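Long-range contacts in hypothetical protein Atu0636 (Agrobacterium tumefaciens, PDB 2OZV), which is of unknown function but is predicted to be an O-methyltransferase, probably transferring a methyl group from S-adenosylmethionine to an unidentified acceptor: residues 187-193 against 215-221; 63-69 against 92-98; 32-36 against 117-121; 150-156 against 181-186. All coordinates share one frame; numbering follows the deposited sequence. Where two conformers were deposited one is given.

Overall arrangement
The four contacts are spread across one mixed sheet and the helices packed on it, a methyltransferase-like alpha/beta fold. Contact 2 pairs strands 61-67 and 92-96 at one edge; contact 1 pairs 186-195 with 218-224 at the other edge within this chain, their centres 28 Å apart, flanking the middle of the chain. Contact 3 ties the loop before strand 38-42 to strand 116-121 in the middle, about 17 Å from the centre of each other contact. Along the chain, both segments of contact 2 fall between those of contact 3; contacts 4 and 1 follow. Contact 4 joins helices 148-159 and 175-182, touching contact 3 through M121 and contact 1 through L189, so packing runs from mid-sheet towards the 218-224 edge.

Contact 1 of 4, residues 187-193 against 215-221; sequences GGLEITL and ARLTFRA
I191 and F219 form the close-packed side of this parallel strand pair. The two side chains run alongside each other: CG2 of I191 meets F219 CE2 at 3.5 Å, while its CD1 stands over one ring face in a CH-pi contact, 4.1 Å from the centroid and displaced toward the rim. L193 adds CD2 at the ring edge, in plane. Backbone bonds hold the register, I191 N giving to T218 O and I191 O receiving R220 N.

The face bearing E190 and T218 is polar. There R220, its chain bent at chi2 (-73°) and chi3 (-52°), brings NH1 to E190 OE1 at 2.8 Å, a salt bridge on the syn side of OE1 but well out of the carboxylate plane, while OE1 lies in the guanidinium plane. A248 O takes a further bond from NH1, and N250 N gives one to E190 OE2. Toward A215 the pairing becomes looser and wetter: one water joins L189 O, R216 O and T218 OG1, and another links L189 N to A215 O. G188 N still bonds A215 O directly. At the other end a third water bridges I191 O, L193 N and R220 O.

L189 and L217 reach I179 of helix 175-182, and strand 204-211 pairs with the other edge of strand 186-195. F219 makes backbone hydrogen bonds to the second subunit, whose L193 packs on it.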
# COMPACT_ATOMS: atom_id res chain seq x y z
N GLY B 187 7.61 -13.88 0.20
CA GLY B 187 7.47 -13.04 -1.01
C GLY B 187 6.14 -13.29 -1.67
O GLY B 187 5.23 -13.87 -1.07
N GLY B 188 5.98 -12.81 -2.91
CA GLY B 188 4.67 -12.83 -3.54
C GLY B 188 3.57 -12.18 -2.70
O GLY B 188 2.42 -12.64 -2.72
N LEU B 189 3.90 -11.11 -1.97
CA LEU B 189 2.87 -10.42 -1.15
C LEU B 189 1.71 -10.01 -2.02
O LEU B 189 1.91 -9.45 -3.12
CB LEU B 189 3.44 -9.18 -0.44
CG LEU B 189 4.08 -9.46 0.94
CD1 LEU B 189 5.30 -10.36 0.83
CD2 LEU B 189 4.48 -8.11 1.61
N GLU B 190 0.52 -10.29 -1.52
CA GLU B 190 -0.70 -9.72 -2.08
C GLU B 190 -1.33 -8.87 -1.01
O GLU B 190 -1.63 -9.37 0.10
CB GLU B 190 -1.70 -10.82 -2.46
CG GLU B 190 -1.38 -11.53 -3.75
CD GLU B 190 -2.53 -12.42 -4.23
OE1 GLU B 190 -3.66 -12.35 -3.66
OE2 GLU B 190 -2.28 -13.13 -5.21
N ILE B 191 -1.55 -7.59 -1.32
CA ILE B 191 -2.10 -6.65 -0.34
C ILE B 191 -3.48 -6.24 -0.80
O ILE B 191 -3.63 -5.74 -1.92
CB ILE B 191 -1.18 -5.39 -0.24
CG1 ILE B 191 0.27 -5.80 0.15
CG2 ILE B 191 -1.80 -4.37 0.72
CD1 ILE B 191 1.27 -4.58 0.19
N THR B 192 -4.48 -6.45 0.05
CA THR B 192 -5.84 -6.08 -0.29
C THR B 192 -6.34 -5.04 0.73
O THR B 192 -6.52 -5.36 1.92
CB THR B 192 -6.76 -7.32 -0.29
OG1 THR B 192 -6.23 -8.32 -1.17
CG2 THR B 192 -8.18 -6.91 -0.72
N LEU B 193 -6.53 -3.81 0.28
CA LEU B 193 -7.09 -2.79 1.18
C LEU B 193 -8.58 -3.01 1.36
O LEU B 193 -9.29 -3.44 0.43
CB LEU B 193 -6.85 -1.39 0.61
CG LEU B 193 -5.40 -0.82 0.76
CD1 LEU B 193 -4.97 -0.70 2.26
CD2 LEU B 193 -4.33 -1.51 -0.02
N ALA B 215 8.81 -13.44 -5.72
CA ALA B 215 7.92 -12.57 -6.50
C ALA B 215 7.71 -11.21 -5.84
O ALA B 215 7.57 -11.14 -4.59
CB ALA B 215 6.58 -13.24 -6.74
N ARG B 216 7.66 -10.15 -6.65
CA ARG B 216 7.42 -8.80 -6.15
C ARG B 216 5.96 -8.63 -5.72
O ARG B 216 5.08 -9.36 -6.18
CB ARG B 216 7.77 -7.76 -7.22
CG ARG B 216 9.23 -7.78 -7.61
CD ARG B 216 9.93 -6.52 -7.14
NE ARG B 216 11.17 -6.28 -7.87
CZ ARG B 216 12.38 -6.58 -7.40
NH1 ARG B 216 12.51 -7.14 -6.20
NH2 ARG B 216 13.46 -6.34 -8.13
N LEU B 217 5.72 -7.65 -4.85
CA LEU B 217 4.41 -7.47 -4.29
C LEU B 217 3.34 -7.06 -5.33
O LEU B 217 3.66 -6.52 -6.43
CB LEU B 217 4.45 -6.51 -3.11
CG LEU B 217 4.60 -5.02 -3.40
CD1 LEU B 217 3.26 -4.34 -3.80
CD2 LEU B 217 5.12 -4.40 -2.09
N THR B 218 2.10 -7.31 -4.97
CA THR B 218 0.93 -7.00 -5.79
C THR B 218 -0.09 -6.33 -4.87
O THR B 218 -0.31 -6.83 -3.74
CB THR B 218 0.34 -8.36 -6.29
OG1 THR B 218 1.25 -8.93 -7.24
CG2 THR B 218 -0.98 -8.15 -6.95
N PHE B 219 -0.74 -5.24 -5.32
CA PHE B 219 -1.96 -4.78 -4.66
C PHE B 219 -3.16 -5.32 -5.40
O PHE B 219 -3.40 -4.98 -6.58
CB PHE B 219 -2.04 -3.23 -4.60
CG PHE B 219 -1.15 -2.59 -3.55
CD1 PHE B 219 0.20 -2.33 -3.82
CD2 PHE B 219 -1.68 -2.26 -2.28
CE1 PHE B 219 1.03 -1.74 -2.84
CE2 PHE B 219 -0.86 -1.64 -1.32
CZ PHE B 219 0.50 -1.40 -1.61
N ARG B 220 -3.95 -6.12 -4.70
CA ARG B 220 -5.19 -6.66 -5.29
C ARG B 220 -6.26 -5.58 -5.37
O ARG B 220 -6.18 -4.55 -4.67
CB ARG B 220 -5.72 -7.83 -4.41
CG ARG B 220 -4.79 -9.04 -4.35
CD ARG B 220 -4.78 -9.83 -5.66
NE ARG B 220 -6.14 -10.20 -6.08
CZ ARG B 220 -6.80 -11.29 -5.68
NH1 ARG B 220 -6.22 -12.17 -4.86
NH2 ARG B 220 -8.04 -11.53 -6.12
N ALA B 221 -7.28 -5.78 -6.21
CA ALA B 221 -8.45 -4.89 -6.17
C ALA B 221 -8.97 -4.89 -4.73
O ALA B 221 -8.94 -5.92 -4.05
CB ALA B 221 -9.56 -5.37 -7.14
O HOH W 1 2.73 -10.63 -5.42
O HOH W 2 6.45 -9.73 -2.40
O HOH W 3 -5.74 -3.32 -2.42

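Contact 2 of 4, residues 63-69 against 92-98; sequences VTLYERS and IEVLEAD
T64 places CG2 anti to its own nitrogen, with OG1 at chi1 -57°; the methyl thereby meets L95 CD1 at 3.6 Å, and the hydroxyl lies alongside the E93 carboxylate. A water bonded to T64 OG1 joins the two, its bond to E93 OE1 being weak. L95, with CG beside the backbone nitrogen (chi1 -62°), also extends CD1 to Y66 CE1, 3.8 Å away. The Y66 ring runs alongside L95 and meets A97 CB through CD1, while its hydroxyl is bonded to G110 O.

On the reverse face L65 packs against two neighbours. In one of its two conformers CG and CD1 lie against I92 CG2, and CD1 reaches toward V94 CG2. The backbones hold both faces in register as a regular parallel ladder. L65 uses both its polar backbone atoms: N gives to E93 O at 2.7 Å, and O accepts from L95 N at 2.8 Å in a nearly straight bond. The ladder closes where E67 O receives A97 N.

Past the strand ends, R68 swings back over D98. CB of D98 sits over one guanidinium face, 3.6 Å from R68 NE. The nearly parallel carboxylate lies out of the guanidinium plane, so R68 NE and D98 OD2, 3.9 Å apart, attract by charge alone. D98 OD1 is held by T100.

Helix 70-80 connects the strands as a beta-alpha-beta crossover, its L80 resting on I92 and V94. Helix 49-57 covers L65 and I92 with M52, and strand 38-42 pairs with the inner edge of strand 61-67.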
# COMPACT_ATOMS: atom_id res chain seq x y z
N VAL B 63 -6.26 -26.98 13.58
CA VAL B 63 -5.86 -25.63 14.01
C VAL B 63 -5.16 -25.61 15.36
O VAL B 63 -5.63 -26.27 16.29
CB VAL B 63 -7.06 -24.64 14.00
CG1 VAL B 63 -6.67 -23.23 14.53
CG2 VAL B 63 -7.65 -24.57 12.58
N THR B 64 -4.06 -24.85 15.46
CA THR B 64 -3.40 -24.64 16.73
C THR B 64 -3.48 -23.16 17.06
O THR B 64 -3.00 -22.34 16.27
CB THR B 64 -1.92 -25.10 16.70
OG1 THR B 64 -1.88 -26.47 16.32
CG2 THR B 64 -1.25 -25.00 18.09
N LEU B 65 -4.07 -22.86 18.21
CA LEU B 65 -4.18 -21.47 18.66
C LEU B 65 -3.08 -21.21 19.68
O LEU B 65 -2.97 -21.93 20.69
CB LEU B 65 -5.57 -21.16 19.29
CG LEU B 65 -6.91 -21.42 18.57
CD1 LEU B 65 -8.11 -21.11 19.48
CD2 LEU B 65 -7.03 -20.65 17.23
N TYR B 66 -2.28 -20.17 19.45
CA TYR B 66 -1.23 -19.80 20.41
C TYR B 66 -1.60 -18.56 21.20
O TYR B 66 -1.96 -17.53 20.62
CB TYR B 66 0.12 -19.57 19.70
CG TYR B 66 0.71 -20.84 19.15
CD1 TYR B 66 1.46 -21.70 19.96
CD2 TYR B 66 0.54 -21.18 17.79
CE1 TYR B 66 2.03 -22.88 19.45
CE2 TYR B 66 1.11 -22.38 17.27
CZ TYR B 66 1.86 -23.20 18.11
OH TYR B 66 2.43 -24.36 17.63
N GLU B 67 -1.47 -18.65 22.52
CA GLU B 67 -1.73 -17.54 23.43
C GLU B 67 -0.50 -17.34 24.31
O GLU B 67 0.06 -18.33 24.81
CB GLU B 67 -2.94 -17.85 24.33
CG GLU B 67 -4.25 -18.15 23.59
CD GLU B 67 -4.86 -16.92 22.93
OE1 GLU B 67 -4.27 -15.83 22.97
OE2 GLU B 67 -5.95 -17.06 22.35
N ARG B 68 -0.10 -16.10 24.57
CA ARG B 68 1.04 -15.90 25.47
C ARG B 68 0.69 -16.23 26.92
O ARG B 68 1.44 -16.93 27.63
CB ARG B 68 1.59 -14.47 25.38
CG ARG B 68 3.10 -14.29 25.77
CD ARG B 68 3.66 -15.30 26.77
NE ARG B 68 4.89 -14.78 27.39
CZ ARG B 68 5.57 -15.35 28.39
NH1 ARG B 68 6.67 -14.76 28.85
NH2 ARG B 68 5.15 -16.50 28.92
N SER B 69 -0.46 -15.76 27.38
CA SER B 69 -0.76 -15.93 28.80
C SER B 69 -1.66 -17.11 29.12
O SER B 69 -2.52 -17.49 28.31
CB SER B 69 -1.36 -14.65 29.41
OG SER B 69 -2.65 -14.40 28.88
N ILE B 92 -9.33 -27.98 17.24
CA ILE B 92 -8.65 -26.77 17.68
C ILE B 92 -7.91 -27.04 18.97
O ILE B 92 -8.51 -27.42 19.99
CB ILE B 92 -9.60 -25.56 17.83
CG1 ILE B 92 -10.27 -25.28 16.47
CG2 ILE B 92 -8.80 -24.34 18.32
CD1 ILE B 92 -11.24 -24.15 16.44
N GLU B 93 -6.60 -26.86 18.93
CA GLU B 93 -5.79 -27.09 20.12
C GLU B 93 -5.29 -25.74 20.59
O GLU B 93 -4.80 -24.98 19.77
CB GLU B 93 -4.59 -27.94 19.74
CG GLU B 93 -3.74 -28.36 20.92
CD GLU B 93 -2.50 -29.17 20.47
OE1 GLU B 93 -2.27 -29.39 19.27
OE2 GLU B 93 -1.76 -29.58 21.38
N VAL B 94 -5.41 -25.43 21.88
CA VAL B 94 -4.93 -24.14 22.38
C VAL B 94 -3.65 -24.40 23.15
O VAL B 94 -3.64 -25.22 24.08
CB VAL B 94 -5.96 -23.50 23.34
CG1 VAL B 94 -5.45 -22.16 23.89
CG2 VAL B 94 -7.31 -23.35 22.64
N LEU B 95 -2.58 -23.71 22.77
CA LEU B 95 -1.29 -23.82 23.45
C LEU B 95 -0.85 -22.49 24.00
O LEU B 95 -1.05 -21.46 23.37
CB LEU B 95 -0.21 -24.35 22.51
CG LEU B 95 -0.42 -25.76 21.94
CD1 LEU B 95 0.67 -26.07 20.90
CD2 LEU B 95 -0.45 -26.82 23.05
N GLU B 96 -0.25 -22.53 25.18
CA GLU B 96 0.41 -21.37 25.77
C GLU B 96 1.82 -21.26 25.20
O GLU B 96 2.63 -22.16 25.42
CB GLU B 96 0.55 -21.60 27.26
CG GLU B 96 -0.25 -20.71 28.12
CD GLU B 96 0.06 -20.97 29.57
OE1 GLU B 96 0.94 -20.27 30.14
OE2 GLU B 96 -0.58 -21.88 30.13
N ALA B 97 2.13 -20.17 24.52
CA ALA B 97 3.48 -19.96 23.99
C ALA B 97 3.71 -18.51 23.68
O ALA B 97 2.83 -17.84 23.14
CB ALA B 97 3.72 -20.80 22.73
N ASP B 98 4.90 -18.03 24.00
CA ASP B 98 5.32 -16.70 23.61
C ASP B 98 5.81 -16.80 22.16
O ASP B 98 6.85 -17.42 21.90
CB ASP B 98 6.45 -16.26 24.53
CG ASP B 98 7.02 -14.91 24.16
OD1 ASP B 98 6.64 -14.32 23.12
OD2 ASP B 98 7.86 -14.42 24.94
O HOH W 4 -0.05 -28.30 17.06

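Contact 3 of 4, residues 32-36 against 117-121; sequences VADDR and HHVIM
D34 and H118 meet through a buried carboxylate gripped by two residues at once. H118 NE2 gives a hydrogen bond to D34 OD2 at 2.8 Å, in the ring plane and on the anti lone pair, away from the other oxygen. R36 takes the syn sides, side-on: NH2 bonds OD2 of D34 at 2.6 Å and NE bonds OD1 at 2.9 Å, with both oxygens close to the guanidinium plane. The backbone N of R36 also gives to D34 OD1, closing an Asx turn. Each oxygen therefore accepts two good bonds, and together they fix the rotation of the carboxylate, whose plane stands 63° from the imidazole.

V32 supplies the apolar half. Its CG1, anti to the backbone nitrogen at chi1 -177°, stands over the centre of the H118 ring, 3.7 Å from the centroid and only 3° off the normal, a well-centred CH-pi contact. Its other methyl, CG2, meets I120 CG2 at 3.8 Å. R36 NH2 lies 3.7 Å from H117 CB, and a water accepts weakly from this nitrogen while giving to H117 O. The H117 ring is held through ND1 by R39 N.

The loop before strand 38-42 is thus fastened to strand 116-121, while I40 packs on both V32 and H118. With four donors around it, two of them guanidinium nitrogens, the D34 carboxylate is probably kept ionised despite its burial. Its negative charge would in turn be expected to polarise the imidazole and could raise the proton affinity of H118.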
# COMPACT_ATOMS: atom_id res chain seq x y z
N VAL B 32 -7.53 -18.32 4.15
CA VAL B 32 -7.08 -19.71 4.05
C VAL B 32 -7.97 -20.41 3.02
O VAL B 32 -9.06 -20.87 3.35
CB VAL B 32 -7.13 -20.43 5.41
CG1 VAL B 32 -6.60 -21.86 5.30
CG2 VAL B 32 -6.33 -19.63 6.46
N ALA B 33 -7.49 -20.46 1.78
CA ALA B 33 -8.23 -21.07 0.68
C ALA B 33 -7.55 -22.38 0.31
O ALA B 33 -6.77 -22.43 -0.63
CB ALA B 33 -8.26 -20.12 -0.54
N ASP B 34 -7.85 -23.44 1.04
CA ASP B 34 -7.08 -24.67 0.98
C ASP B 34 -8.06 -25.78 1.30
O ASP B 34 -8.71 -25.75 2.36
CB ASP B 34 -5.97 -24.61 2.04
CG ASP B 34 -4.93 -25.73 1.91
OD1 ASP B 34 -5.22 -26.82 1.35
OD2 ASP B 34 -3.79 -25.51 2.38
N ASP B 35 -8.18 -26.76 0.41
CA ASP B 35 -9.12 -27.85 0.66
C ASP B 35 -8.45 -29.17 1.09
O ASP B 35 -9.11 -30.21 1.17
CB ASP B 35 -10.08 -28.04 -0.53
CG ASP B 35 -10.98 -26.82 -0.77
OD1 ASP B 35 -11.40 -26.14 0.21
OD2 ASP B 35 -11.26 -26.54 -1.95
N ARG B 36 -7.16 -29.12 1.41
CA ARG B 36 -6.45 -30.30 1.93
C ARG B 36 -6.60 -30.42 3.43
O ARG B 36 -7.00 -29.47 4.11
CB ARG B 36 -4.93 -30.21 1.70
CG ARG B 36 -4.44 -29.89 0.29
CD ARG B 36 -2.93 -29.51 0.36
NE ARG B 36 -2.70 -28.23 1.03
CZ ARG B 36 -1.50 -27.72 1.33
NH1 ARG B 36 -0.38 -28.40 1.05
NH2 ARG B 36 -1.41 -26.54 1.93
N HIS B 117 1.14 -25.43 7.37
CA HIS B 117 0.83 -25.04 5.99
C HIS B 117 0.39 -23.58 5.89
O HIS B 117 0.50 -22.96 4.83
CB HIS B 117 -0.27 -25.94 5.44
CG HIS B 117 0.10 -27.40 5.44
ND1 HIS B 117 -0.37 -28.29 6.40
CD2 HIS B 117 0.92 -28.11 4.64
CE1 HIS B 117 0.13 -29.49 6.16
NE2 HIS B 117 0.92 -29.41 5.10
N HIS B 118 -0.18 -23.07 6.99
CA HIS B 118 -0.67 -21.69 7.07
C HIS B 118 -0.34 -21.16 8.43
O HIS B 118 -0.50 -21.85 9.45
CB HIS B 118 -2.21 -21.65 6.91
CG HIS B 118 -2.67 -22.10 5.57
ND1 HIS B 118 -2.85 -21.23 4.52
CD2 HIS B 118 -3.02 -23.33 5.11
CE1 HIS B 118 -3.24 -21.91 3.45
NE2 HIS B 118 -3.35 -23.18 3.79
N VAL B 119 0.08 -19.90 8.47
CA VAL B 119 0.12 -19.16 9.72
C VAL B 119 -0.71 -17.89 9.54
O VAL B 119 -0.51 -17.17 8.56
CB VAL B 119 1.56 -18.79 10.14
CG1 VAL B 119 1.55 -18.03 11.45
CG2 VAL B 119 2.41 -20.09 10.29
N ILE B 120 -1.64 -17.69 10.45
CA ILE B 120 -2.48 -16.50 10.43
C ILE B 120 -2.28 -15.61 11.63
O ILE B 120 -2.01 -16.08 12.76
CB ILE B 120 -3.99 -16.87 10.22
CG1 ILE B 120 -4.64 -17.44 11.49
CG2 ILE B 120 -4.14 -17.89 9.05
CD1 ILE B 120 -6.14 -17.84 11.29
N MSE B 121 -2.44 -14.29 11.44
CA MSE B 121 -2.17 -13.39 12.56
C MSE B 121 -2.91 -12.07 12.41
O MSE B 121 -3.13 -11.57 11.30
CB MSE B 121 -0.65 -13.11 12.68
CG MSE B 121 -0.08 -12.43 11.43
SE MSE B 121 1.88 -12.11 11.68
CE MSE B 121 2.56 -13.89 11.79
O HOH W 5 0.24 -24.01 2.28

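Contact 4 of 4, residues 150-156 against 181-186; sequences EDWIRTA and ACGSRF
E150 OE2 accepts the shortest polar bond of the contact, from R185 NH1 at 2.7 Å. NH2 of R185 completes an end-on grip by bonding E150 OE1 at 3.0 Å. The carboxylate is turned 40° from the guanidinium, with NH1 on the syn side of OE2 and NH2 approaching OE1 from above its plane. R185 reaches this position because its chain is extended from CG to NE, while E150 folds back at chi2 (63°). The same NH2 gives a second bond to A181 O at 2.8 Å, in the carbonyl plane on a lone pair, so this nitrogen ties the acid on one helix to the last turn of the other.

R154 runs alongside R185 and lays its aliphatic part over the guanidinium face, CB lying 3.7 Å from R185 NH1. Its own charged end forms a salt bridge with D151.

Next to these charges, I153 makes the apolar part. CD1 rests on A181 CB at 3.7 Å, and CG2 approaches F186 CD2 at the same distance. The F186 ring directs its edge at the helix backbone, CZ lying 3.9 Å from A156 C. After G183 leaves the helix, C182 O accepts from both R185 N and F186 N, setting the turn that sends these two side chains back to helix 148-159.

Both helices cover the same sheet, where L168 touches I153 and L166 touches A156, C182 and F186. Its strand order 3-2-1-4-5-7-6, with antiparallel strand 204-211 inserted, is that of class I (Rossmann-like) methyltransferases, consistent with the predicted function.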
# COMPACT_ATOMS: atom_id res chain seq x y z
N GLU B 150 8.08 -7.75 13.00
CA GLU B 150 9.34 -8.46 12.86
C GLU B 150 9.38 -9.76 13.66
O GLU B 150 9.69 -10.82 13.09
CB GLU B 150 10.51 -7.54 13.26
CG GLU B 150 11.87 -8.26 13.36
CD GLU B 150 12.36 -8.85 12.03
OE1 GLU B 150 11.88 -8.47 10.95
OE2 GLU B 150 13.25 -9.73 12.07
N ASP B 151 9.07 -9.70 14.95
CA ASP B 151 9.08 -10.91 15.80
C ASP B 151 8.09 -11.97 15.33
O ASP B 151 8.45 -13.14 15.15
CB ASP B 151 8.77 -10.58 17.25
CG ASP B 151 9.92 -9.89 17.97
OD1 ASP B 151 11.09 -9.95 17.50
OD2 ASP B 151 9.66 -9.28 19.03
N TRP B 152 6.84 -11.56 15.12
CA TRP B 152 5.80 -12.51 14.75
C TRP B 152 6.02 -13.13 13.37
O TRP B 152 5.82 -14.33 13.21
CB TRP B 152 4.43 -11.84 14.80
CG TRP B 152 3.90 -11.58 16.15
CD1 TRP B 152 4.58 -11.17 17.25
CD2 TRP B 152 2.53 -11.68 16.54
NE1 TRP B 152 3.72 -11.01 18.32
CE2 TRP B 152 2.45 -11.32 17.90
CE3 TRP B 152 1.37 -12.06 15.86
CZ2 TRP B 152 1.24 -11.32 18.60
CZ3 TRP B 152 0.17 -12.05 16.55
CH2 TRP B 152 0.11 -11.67 17.90
N ILE B 153 6.45 -12.32 12.39
CA ILE B 153 6.72 -12.85 11.06
C ILE B 153 8.01 -13.71 11.03
O ILE B 153 8.07 -14.71 10.31
CB ILE B 153 6.67 -11.73 9.97
CG1 ILE B 153 5.21 -11.27 9.85
CG2 ILE B 153 7.13 -12.25 8.60
CD1 ILE B 153 4.97 -9.93 9.10
N ARG B 154 9.02 -13.36 11.83
CA ARG B 154 10.16 -14.26 12.02
C ARG B 154 9.68 -15.64 12.51
O ARG B 154 10.06 -16.66 11.95
CB ARG B 154 11.16 -13.67 13.02
CG ARG B 154 12.45 -14.47 13.17
CD ARG B 154 13.33 -13.86 14.28
NE ARG B 154 12.63 -13.96 15.55
CZ ARG B 154 12.32 -12.93 16.35
NH1 ARG B 154 12.68 -11.70 16.03
NH2 ARG B 154 11.64 -13.16 17.48
N THR B 155 8.83 -15.66 13.54
CA THR B 155 8.27 -16.93 14.03
C THR B 155 7.43 -17.62 12.94
O THR B 155 7.56 -18.83 12.74
CB THR B 155 7.48 -16.70 15.32
OG1 THR B 155 8.41 -16.30 16.35
CG2 THR B 155 6.70 -18.00 15.76
N ALA B 156 6.58 -16.86 12.24
CA ALA B 156 5.71 -17.45 11.20
C ALA B 156 6.56 -18.19 10.18
O ALA B 156 6.22 -19.31 9.77
CB ALA B 156 4.82 -16.38 10.50
N ALA B 181 9.26 -6.75 7.52
CA ALA B 181 9.29 -7.98 8.32
C ALA B 181 9.27 -9.22 7.41
O ALA B 181 9.89 -10.24 7.72
CB ALA B 181 8.11 -8.01 9.29
N CYS B 182 8.57 -9.12 6.28
CA CYS B 182 8.55 -10.21 5.30
C CYS B 182 9.91 -10.42 4.65
O CYS B 182 10.24 -11.56 4.26
CB CYS B 182 7.46 -10.00 4.25
SG CYS B 182 5.79 -10.28 4.89
N GLY B 183 10.70 -9.36 4.50
CA GLY B 183 12.02 -9.42 3.84
C GLY B 183 12.82 -10.72 3.98
O GLY B 183 13.07 -11.19 5.09
N SER B 184 13.21 -11.29 2.85
CA SER B 184 14.00 -12.54 2.78
C SER B 184 13.35 -13.75 3.48
O SER B 184 14.00 -14.78 3.70
CB SER B 184 15.43 -12.33 3.30
OG SER B 184 15.53 -12.71 4.65
N ARG B 185 12.08 -13.63 3.83
CA ARG B 185 11.38 -14.79 4.41
C ARG B 185 10.17 -15.20 3.58
O ARG B 185 9.97 -16.38 3.28
CB ARG B 185 10.86 -14.47 5.83
CG ARG B 185 11.94 -14.22 6.84
CD ARG B 185 11.37 -13.43 8.02
NE ARG B 185 12.41 -13.16 9.00
CZ ARG B 185 12.45 -12.10 9.81
NH1 ARG B 185 13.46 -11.98 10.67
NH2 ARG B 185 11.47 -11.18 9.77
N PHE B 186 9.36 -14.19 3.24
CA PHE B 186 8.13 -14.34 2.50
C PHE B 186 8.14 -13.40 1.32
O PHE B 186 8.63 -12.26 1.43
CB PHE B 186 6.94 -13.95 3.37
CG PHE B 186 6.66 -14.91 4.47
CD1 PHE B 186 5.99 -16.10 4.20
CD2 PHE B 186 7.08 -14.63 5.78
CE1 PHE B 186 5.72 -17.01 5.25
CE2 PHE B 186 6.81 -15.52 6.83
CZ PHE B 186 6.14 -16.71 6.57